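Local coordinates for Alpha/beta hydrolase (Enterobacter asburiae, PDB 6KMO), which probably hydrolyses carboxylic esters, as a lipolytic enzyme of the alpha/beta hydrolase fold, at residues A[122-127]-A[323-328]; A[303-308]-A[319-324]. The protein carries 2 engineered substitutions. All coordinates share one frame; numbering follows the deposited sequence.

Contact 1 (A[122-127]-A[323-328]); sequences IRDLVR and VALEQA
Helices 122-127 and 323-328 cross at -50°, their short axes approaching to 8.5 Å, with Leu125 and Leu325 as the nearest backbone pair at 6.3 Å between CA atoms. The contact is small, burying 180 Å² over both sides, and four residues carry it. Leu125 presents one branch: its CD2 methyl lies 4.0 Å from Ala328 CB, and the same CD2 comes to 4.2 Å from Leu325 CD2. Residues 325 and 328 are about one helical turn apart, so this methyl lies over the turn between them and comes near the carbonyl O of Leu325 as well. The CB of Leu125 is not aimed at the partner helix; the chain beyond it makes the approach, with CG beside the backbone N (chi1 -69°).

In the canonical alpha/beta hydrolase fold the helix after the third strand and the C-terminal helix flank the same face of the central sheet, and the pairing of helices 115-129 and 319-335 fits that scheme. Leu125 also touches Phe102 and Phe104 on strand 99-105, which places its end of the contact directly over the sheet.

Leu325 turns its other branch to Asp124. The two side chains run at a slant to each other, with Leu325 CD1 3.7 Å from Asp124 OD2 and 4.1 Å from Asp124 CB. This is van der Waals contact with the carboxylate, whose OD2 takes its polar partner within its own helix, in a salt bridge to Arg120. Leu325 also packs on Arg120, so its side chain lies beside both partners of this ion pair.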
ATOM      1  N   ILE A 122       3.787  16.797  -5.360  1.00  5.97           N
ATOM      2  CA  ILE A 122       3.577  16.645  -6.796  1.00  6.00           C
ATOM      3  C   ILE A 122       4.843  16.131  -7.462  1.00  5.76           C
ATOM      4  O   ILE A 122       4.799  15.216  -8.288  1.00  6.88           O
ATOM      5  CB  ILE A 122       3.098  17.965  -7.419  1.00  6.55           C
ATOM      6  CG1 ILE A 122       1.726  18.341  -6.872  1.00  7.00           C
ATOM      7  CG2 ILE A 122       3.055  17.837  -8.929  1.00  6.59           C
ATOM      8  CD1 ILE A 122       1.367  19.783  -7.099  1.00  6.79           C
ATOM      9  N   ARG A 123       5.984  16.727  -7.129  1.00  7.07           N
ATOM     10  CA  ARG A 123       7.238  16.271  -7.717  1.00  6.74           C
ATOM     11  C   ARG A 123       7.511  14.812  -7.378  1.00  6.84           C
ATOM     12  O   ARG A 123       7.989  14.049  -8.232  1.00  7.20           O
ATOM     13  CB  ARG A 123       8.401  17.156  -7.253  1.00  7.49           C
ATOM     14  CG  ARG A 123       8.416  18.555  -7.864  1.00  8.45           C
ATOM     15  CD  ARG A 123       9.568  19.346  -7.286  1.00 10.27           C
ATOM     16  NE  ARG A 123       9.706  20.680  -7.852  1.00  9.09           N
ATOM     17  CZ  ARG A 123      10.855  21.214  -8.273  1.00 10.71           C
ATOM     18  NH1 ARG A 123      11.980  20.517  -8.260  1.00 11.98           N
ATOM     19  NH2 ARG A 123      10.849  22.455  -8.735  1.00 12.10           N
ATOM     20  N   ASP A 124       7.227  14.394  -6.143  1.00  6.49           N
ATOM     21  CA  ASP A 124       7.440  12.996  -5.778  1.00  7.27           C
ATOM     22  C   ASP A 124       6.596  12.070  -6.654  1.00  5.96           C
ATOM     23  O   ASP A 124       7.061  11.006  -7.081  1.00  8.13           O
ATOM     24  CB  ASP A 124       7.077  12.761  -4.308  1.00  7.52           C
ATOM     25  CG  ASP A 124       8.101  13.272  -3.334  1.00  9.23           C
ATOM     26  OD1 ASP A 124       9.250  13.599  -3.723  1.00  8.60           O
ATOM     27  OD2 ASP A 124       7.753  13.351  -2.131  1.00  8.58           O
ATOM     28  N   LEU A 125       5.344  12.443  -6.913  1.00  6.39           N
ATOM     29  CA  LEU A 125       4.469  11.594  -7.716  1.00  6.26           C
ATOM     30  C   LEU A 125       4.895  11.571  -9.179  1.00  7.12           C
ATOM     31  O   LEU A 125       4.803  10.533  -9.840  1.00  7.05           O
ATOM     32  CB  LEU A 125       3.024  12.085  -7.589  1.00  6.70           C
ATOM     33  CG  LEU A 125       2.355  11.885  -6.214  1.00  7.82           C
ATOM     34  CD1 LEU A 125       1.129  12.774  -6.109  1.00  8.77           C
ATOM     35  CD2 LEU A 125       2.019  10.422  -5.969  1.00  8.64           C
ATOM     36  N   VAL A 126       5.339  12.712  -9.699  1.00  6.13           N
ATOM     37  CA  VAL A 126       5.871  12.775 -11.057  1.00  6.29           C
ATOM     38  C   VAL A 126       7.094  11.882 -11.187  1.00  6.67           C
ATOM     39  O   VAL A 126       7.213  11.100 -12.132  1.00  8.06           O
ATOM     40  CB  VAL A 126       6.186  14.240 -11.398  1.00  6.39           C
ATOM     41  CG1 VAL A 126       7.057  14.327 -12.665  1.00  8.67           C
ATOM     42  CG2 VAL A 126       4.900  15.022 -11.568  1.00  7.18           C
ATOM     43  N   ARG A 127       8.014  11.970 -10.233  1.00  6.58           N
ATOM     44  CA  ARG A 127       9.234  11.167 -10.317  1.00  7.26           C
ATOM     45  C   ARG A 127       8.931   9.677 -10.222  1.00  9.31           C
ATOM     46  O   ARG A 127       9.520   8.871 -10.953  1.00 10.06           O
ATOM     47  CB  ARG A 127      10.185  11.617  -9.215  1.00  7.87           C
ATOM     48  CG  ARG A 127      10.792  12.984  -9.486  1.00  9.52           C
ATOM     49  CD  ARG A 127      11.403  13.596  -8.235  1.00 11.91           C
ATOM     50  NE  ARG A 127      12.413  12.710  -7.687  1.00 13.96           N
ATOM     51  CZ  ARG A 127      13.663  12.649  -8.129  1.00 17.99           C
ATOM     52  NH1 ARG A 127      14.071  13.453  -9.101  1.00 15.34           N
ATOM     53  NH2 ARG A 127      14.503  11.785  -7.584  1.00 22.31           N
ATOM     54  N   VAL A 323       7.670   5.398   0.886  1.00  5.85           N
ATOM     55  CA  VAL A 323       7.182   4.183   0.252  1.00  6.69           C
ATOM     56  C   VAL A 323       5.783   4.397  -0.314  1.00  6.41           C
ATOM     57  O   VAL A 323       5.511   4.015  -1.453  1.00  5.76           O
ATOM     58  CB  VAL A 323       7.254   3.001   1.237  1.00  6.37           C
ATOM     59  CG1 VAL A 323       6.487   1.782   0.702  1.00  7.62           C
ATOM     60  CG2 VAL A 323       8.713   2.663   1.506  1.00  7.59           C
ATOM     61  N   ALA A 324       4.888   5.025   0.452  1.00  6.12           N
ATOM     62  CA  ALA A 324       3.525   5.221  -0.028  1.00  6.07           C
ATOM     63  C   ALA A 324       3.497   5.991  -1.345  1.00  5.32           C
ATOM     64  O   ALA A 324       2.705   5.675  -2.249  1.00  6.22           O
ATOM     65  CB  ALA A 324       2.691   5.962   1.015  1.00  6.78           C
ATOM     66  N   LEU A 325       4.317   7.031  -1.468  1.00  5.49           N
ATOM     67  CA  LEU A 325       4.282   7.842  -2.678  1.00  6.03           C
ATOM     68  C   LEU A 325       4.940   7.115  -3.842  1.00  6.65           C
ATOM     69  O   LEU A 325       4.463   7.202  -4.980  1.00  6.72           O
ATOM     70  CB  LEU A 325       4.904   9.213  -2.420  1.00  6.21           C
ATOM     71  CG  LEU A 325       4.124  10.035  -1.385  1.00  7.04           C
ATOM     72  CD1 LEU A 325       4.825  11.373  -1.137  1.00  8.00           C
ATOM     73  CD2 LEU A 325       2.673  10.276  -1.797  1.00  8.13           C
ATOM     74  N   GLU A 326       6.018   6.372  -3.582  1.00  5.79           N
ATOM     75  CA  GLU A 326       6.580   5.504  -4.617  1.00  6.10           C
ATOM     76  C   GLU A 326       5.534   4.513  -5.121  1.00  7.06           C
ATOM     77  O   GLU A 326       5.420   4.275  -6.326  1.00  6.45           O
ATOM     78  CB  GLU A 326       7.819   4.758  -4.098  1.00  6.98           C
ATOM     79  CG  GLU A 326       8.501   3.889  -5.147  1.00  9.79           C
ATOM     80  CD  GLU A 326       9.175   4.700  -6.243  1.00 12.12           C
ATOM     81  OE1 GLU A 326       9.554   5.862  -5.995  1.00 14.71           O
ATOM     82  OE2 GLU A 326       9.357   4.160  -7.357  1.00 19.63           O
ATOM     83  N   GLN A 327       4.755   3.942  -4.204  1.00  5.57           N
ATOM     84  CA  GLN A 327       3.764   2.931  -4.554  1.00  5.10           C
ATOM     85  C   GLN A 327       2.588   3.529  -5.311  1.00  6.60           C
ATOM     86  O   GLN A 327       2.046   2.892  -6.231  1.00  5.95           O
ATOM     87  CB  GLN A 327       3.318   2.219  -3.272  1.00  5.49           C
ATOM     88  CG  GLN A 327       4.405   1.344  -2.661  1.00  5.72           C
ATOM     89  CD  GLN A 327       3.958   0.588  -1.438  1.00  5.82           C
ATOM     90  OE1 GLN A 327       3.138   1.062  -0.655  1.00  6.46           O
ATOM     91  NE2 GLN A 327       4.515  -0.601  -1.249  1.00  6.50           N
ATOM     92  N   ALA A 328       2.164   4.740  -4.944  1.00  6.40           N
ATOM     93  CA  ALA A 328       1.149   5.422  -5.741  1.00  5.65           C
ATOM     94  C   ALA A 328       1.658   5.680  -7.149  1.00  6.69           C
ATOM     95  O   ALA A 328       0.934   5.468  -8.130  1.00  6.70           O
ATOM     96  CB  ALA A 328       0.738   6.730  -5.068  1.00  7.62           C
TER

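Contact 2 (A[303-308]-A[319-324]); sequences NGMIHD and PTVKVA
Met305 lays the bent end of its side chain against the tip of Thr320, the two residues reaching toward each other from the short, weakly bonded strand at about 305-306 and from the first turn of helix 319-324. Three consecutive methionine atoms take part. CG meets Thr320 CG2 at 3.6 Å, SD meets that same CG2 at 3.7 Å, and CE moves on to Thr320 CB, also at 3.7 Å. The wrap follows from two bends in the chain: chi2 is -59°, and chi3, at 101°, swings CE over towards the hydroxyl side of the threonine instead of extending past it. The sulfur has a second neighbour one residue along the helix, Val321 CG2 at 4.3 Å, a looser apolar touch.

Both branches of Thr320 touch the methionine, the methyl (anti to the backbone N) against CG and SD, and OG1 near CE; OG1 (chi1 -67°) in addition hydrogen-bonds a water at 2.7 Å. That water donates to the carbonyl O of Asn303, likewise at 2.7 Å, and so bridges the corner of the chain at 303-304 to the start of the helix. A weak hydrogen bond also relates OG1 to Val297 O of the second subunit.

Two residues beyond Met305, His307 hydrogen-bonds through ND1 to Asp277 and touches Ser180, consistent with the histidine of a Ser-His-Asp triad as in other alpha/beta hydrolases. The methionine-threonine packing therefore sits just upstream of the probable active-site loop. Met305 also leans on Val32 of helix 30-41, while Thr320 packs on Tyr302 of strand 297-302 and on Thr298 of the second subunit, setting the contact between an N-terminal helix, the last strand of the sheet and the dimer interface.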
ATOM      1  N   ASN A 303      -0.547   2.274   7.983  1.00  4.79           N
ATOM      2  CA  ASN A 303      -0.644   2.353   9.432  1.00  5.70           C
ATOM      3  C   ASN A 303       0.315   3.384  10.030  1.00  6.09           C
ATOM      4  O   ASN A 303       1.361   3.719   9.471  1.00  6.80           O
ATOM      5  CB  ASN A 303      -0.419   0.982  10.065  1.00  6.53           C
ATOM      6  CG  ASN A 303      -1.678   0.176  10.194  1.00  6.91           C
ATOM      7  OD1 ASN A 303      -2.752   0.553   9.711  1.00  7.51           O
ATOM      8  ND2 ASN A 303      -1.573  -0.955  10.877  1.00  7.52           N
ATOM      9  N   GLY A 304      -0.094   3.931  11.174  1.00  5.34           N
ATOM     10  CA  GLY A 304       0.722   4.855  11.912  1.00  6.65           C
ATOM     11  C   GLY A 304       0.698   6.267  11.383  1.00  7.18           C
ATOM     12  O   GLY A 304       1.394   7.129  11.936  1.00  7.31           O
ATOM     13  N   MET A 305      -0.070   6.526  10.329  1.00  6.14           N
ATOM     14  CA  MET A 305      -0.054   7.808   9.639  1.00  5.66           C
ATOM     15  C   MET A 305      -1.240   8.674  10.049  1.00  5.45           C
ATOM     16  O   MET A 305      -2.327   8.183  10.375  1.00  6.89           O
ATOM     17  CB  MET A 305      -0.104   7.614   8.111  1.00  6.14           C
ATOM     18  CG  MET A 305       1.120   6.982   7.480  1.00  8.06           C
ATOM     19  SD  MET A 305       2.717   7.916   7.755  1.00  0.32           S
ATOM     20  CE  MET A 305       3.443   6.903   9.130  1.00  8.01           C
ATOM     21  N   ILE A 306      -1.014   9.980   9.996  1.00  6.84           N
ATOM     22  CA  ILE A 306      -2.067  10.962  10.105  1.00  5.89           C
ATOM     23  C   ILE A 306      -2.521  11.414   8.723  1.00  5.70           C
ATOM     24  O   ILE A 306      -1.861  11.177   7.711  1.00  5.89           O
ATOM     25  CB  ILE A 306      -1.614  12.195  10.932  1.00  6.47           C
ATOM     26  CG1 ILE A 306      -0.340  12.798  10.351  1.00  6.49           C
ATOM     27  CG2 ILE A 306      -1.461  11.829  12.395  1.00  8.74           C
ATOM     28  CD1 ILE A 306       0.002  14.147  10.915  1.00 10.07           C
ATOM     29  N   HIS A 307      -3.654  12.105   8.689  1.00  6.44           N
ATOM     30  CA  HIS A 307      -4.101  12.801   7.494  1.00  6.05           C
ATOM     31  C   HIS A 307      -2.962  13.605   6.874  1.00  6.23           C
ATOM     32  O   HIS A 307      -2.186  14.261   7.566  1.00  6.73           O
ATOM     33  CB  HIS A 307      -5.251  13.743   7.867  1.00  6.27           C
ATOM     34  CG  HIS A 307      -5.864  14.411   6.687  1.00  7.81           C
ATOM     35  ND1 HIS A 307      -6.643  13.737   5.779  1.00  7.97           N
ATOM     36  CD2 HIS A 307      -5.740  15.678   6.221  1.00  9.80           C
ATOM     37  CE1 HIS A 307      -7.004  14.578   4.815  1.00  8.78           C
ATOM     38  NE2 HIS A 307      -6.473  15.758   5.067  1.00 10.10           N
ATOM     39  N   ASP A 308      -2.881  13.587   5.541  1.00  5.63           N
ATOM     40  CA  ASP A 308      -1.906  14.397   4.808  1.00  5.88           C
ATOM     41  C   ASP A 308      -0.467  13.967   5.091  1.00  5.87           C
ATOM     42  O   ASP A 308       0.473  14.739   4.887  1.00  5.90           O
ATOM     43  CB  ASP A 308      -2.091  15.903   5.052  1.00  6.76           C
ATOM     44  CG  ASP A 308      -2.936  16.576   3.990  1.00  7.79           C
ATOM     45  OD1 ASP A 308      -3.013  16.108   2.823  1.00  8.08           O
ATOM     46  OD2 ASP A 308      -3.498  17.649   4.325  1.00 10.48           O
ATOM     47  N   PRO A 319       9.654   7.031   6.715  1.00  7.15           N
ATOM     48  CA  PRO A 319       9.774   5.888   5.804  1.00  7.33           C
ATOM     49  C   PRO A 319       8.485   5.541   5.095  1.00  6.68           C
ATOM     50  O   PRO A 319       8.501   5.304   3.880  1.00  7.55           O
ATOM     51  CB  PRO A 319      10.260   4.759   6.718  1.00  8.29           C
ATOM     52  CG  PRO A 319      11.103   5.510   7.739  1.00 10.12           C
ATOM     53  CD  PRO A 319      10.334   6.785   8.000  1.00  8.58           C
ATOM     54  N   THR A 320       7.362   5.530   5.820  1.00  5.88           N
ATOM     55  CA  THR A 320       6.082   5.181   5.215  1.00  6.12           C
ATOM     56  C   THR A 320       5.706   6.154   4.109  1.00  7.01           C
ATOM     57  O   THR A 320       5.096   5.753   3.116  1.00  6.62           O
ATOM     58  CB  THR A 320       4.992   5.173   6.283  1.00  6.38           C
ATOM     59  OG1 THR A 320       5.229   4.114   7.205  1.00  6.64           O
ATOM     60  CG2 THR A 320       3.591   4.991   5.696  1.00  6.62           C
ATOM     61  N   VAL A 321       5.989   7.441   4.291  1.00  6.04           N
ATOM     62  CA  VAL A 321       5.655   8.437   3.276  1.00  5.03           C
ATOM     63  C   VAL A 321       6.390   8.136   1.983  1.00  7.07           C
ATOM     64  O   VAL A 321       5.797   8.099   0.898  1.00  6.11           O
ATOM     65  CB  VAL A 321       5.964   9.858   3.793  1.00  7.02           C
ATOM     66  CG1 VAL A 321       5.895  10.881   2.657  1.00  7.00           C
ATOM     67  CG2 VAL A 321       5.007  10.221   4.932  1.00  7.44           C
ATOM     68  N   LYS A 322       7.702   7.937   2.072  1.00  6.24           N
ATOM     69  CA  LYS A 322       8.489   7.688   0.877  1.00  6.81           C
ATOM     70  C   LYS A 322       7.995   6.456   0.146  1.00  6.87           C
ATOM     71  O   LYS A 322       7.862   6.464  -1.086  1.00  7.29           O
ATOM     72  CB  LYS A 322       9.957   7.538   1.250  1.00  7.28           C
ATOM     73  CG  LYS A 322      10.543   8.846   1.797  1.00  9.41           C
ATOM     74  CD  LYS A 322      12.072   8.825   1.875  1.00 16.50           C
ATOM     75  CE  LYS A 322      12.571   8.140   3.112  1.00 28.92           C
ATOM     76  NZ  LYS A 322      14.064   8.271   3.202  1.00 32.52           N
ATOM     77  N   VAL A 323       7.670   5.398   0.886  1.00  5.85           N
ATOM     78  CA  VAL A 323       7.182   4.183   0.252  1.00  6.69           C
ATOM     79  C   VAL A 323       5.783   4.397  -0.314  1.00  6.41           C
ATOM     80  O   VAL A 323       5.511   4.015  -1.453  1.00  5.76           O
ATOM     81  CB  VAL A 323       7.254   3.001   1.237  1.00  6.37           C
ATOM     82  CG1 VAL A 323       6.487   1.782   0.702  1.00  7.62           C
ATOM     83  CG2 VAL A 323       8.713   2.663   1.506  1.00  7.59           C
ATOM     84  N   ALA A 324       4.888   5.025   0.452  1.00  6.12           N
ATOM     85  CA  ALA A 324       3.525   5.221  -0.028  1.00  6.07           C
ATOM     86  C   ALA A 324       3.497   5.991  -1.345  1.00  5.32           C
ATOM     87  O   ALA A 324       2.705   5.675  -2.249  1.00  6.22           O
ATOM     88  CB  ALA A 324       2.691   5.962   1.015  1.00  6.78           C
TER
HETATM   89  O   HOH W   1       3.300   2.375   8.091  1.00  7.59           O

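How the contacts relate
From the N terminus, the chain first passes through 122-127 on helix 115-129, then runs through most of the central sheet to 303-308, and finally enters helix 319-335, where both contacts end. Contact 2 closes a short loop of ten residues and lies nested inside contact 1, whose segments are separated by 195. The two share Val323 and Ala324, which touch neither partner segment, and their centres are 12 Å apart, so different turns of one helix do the work. Its first turn is tied to the chain just after the last strand, 297-302; the following turns are tied to the helix that follows strand 99-105. Both contacts also adjoin the second subunit.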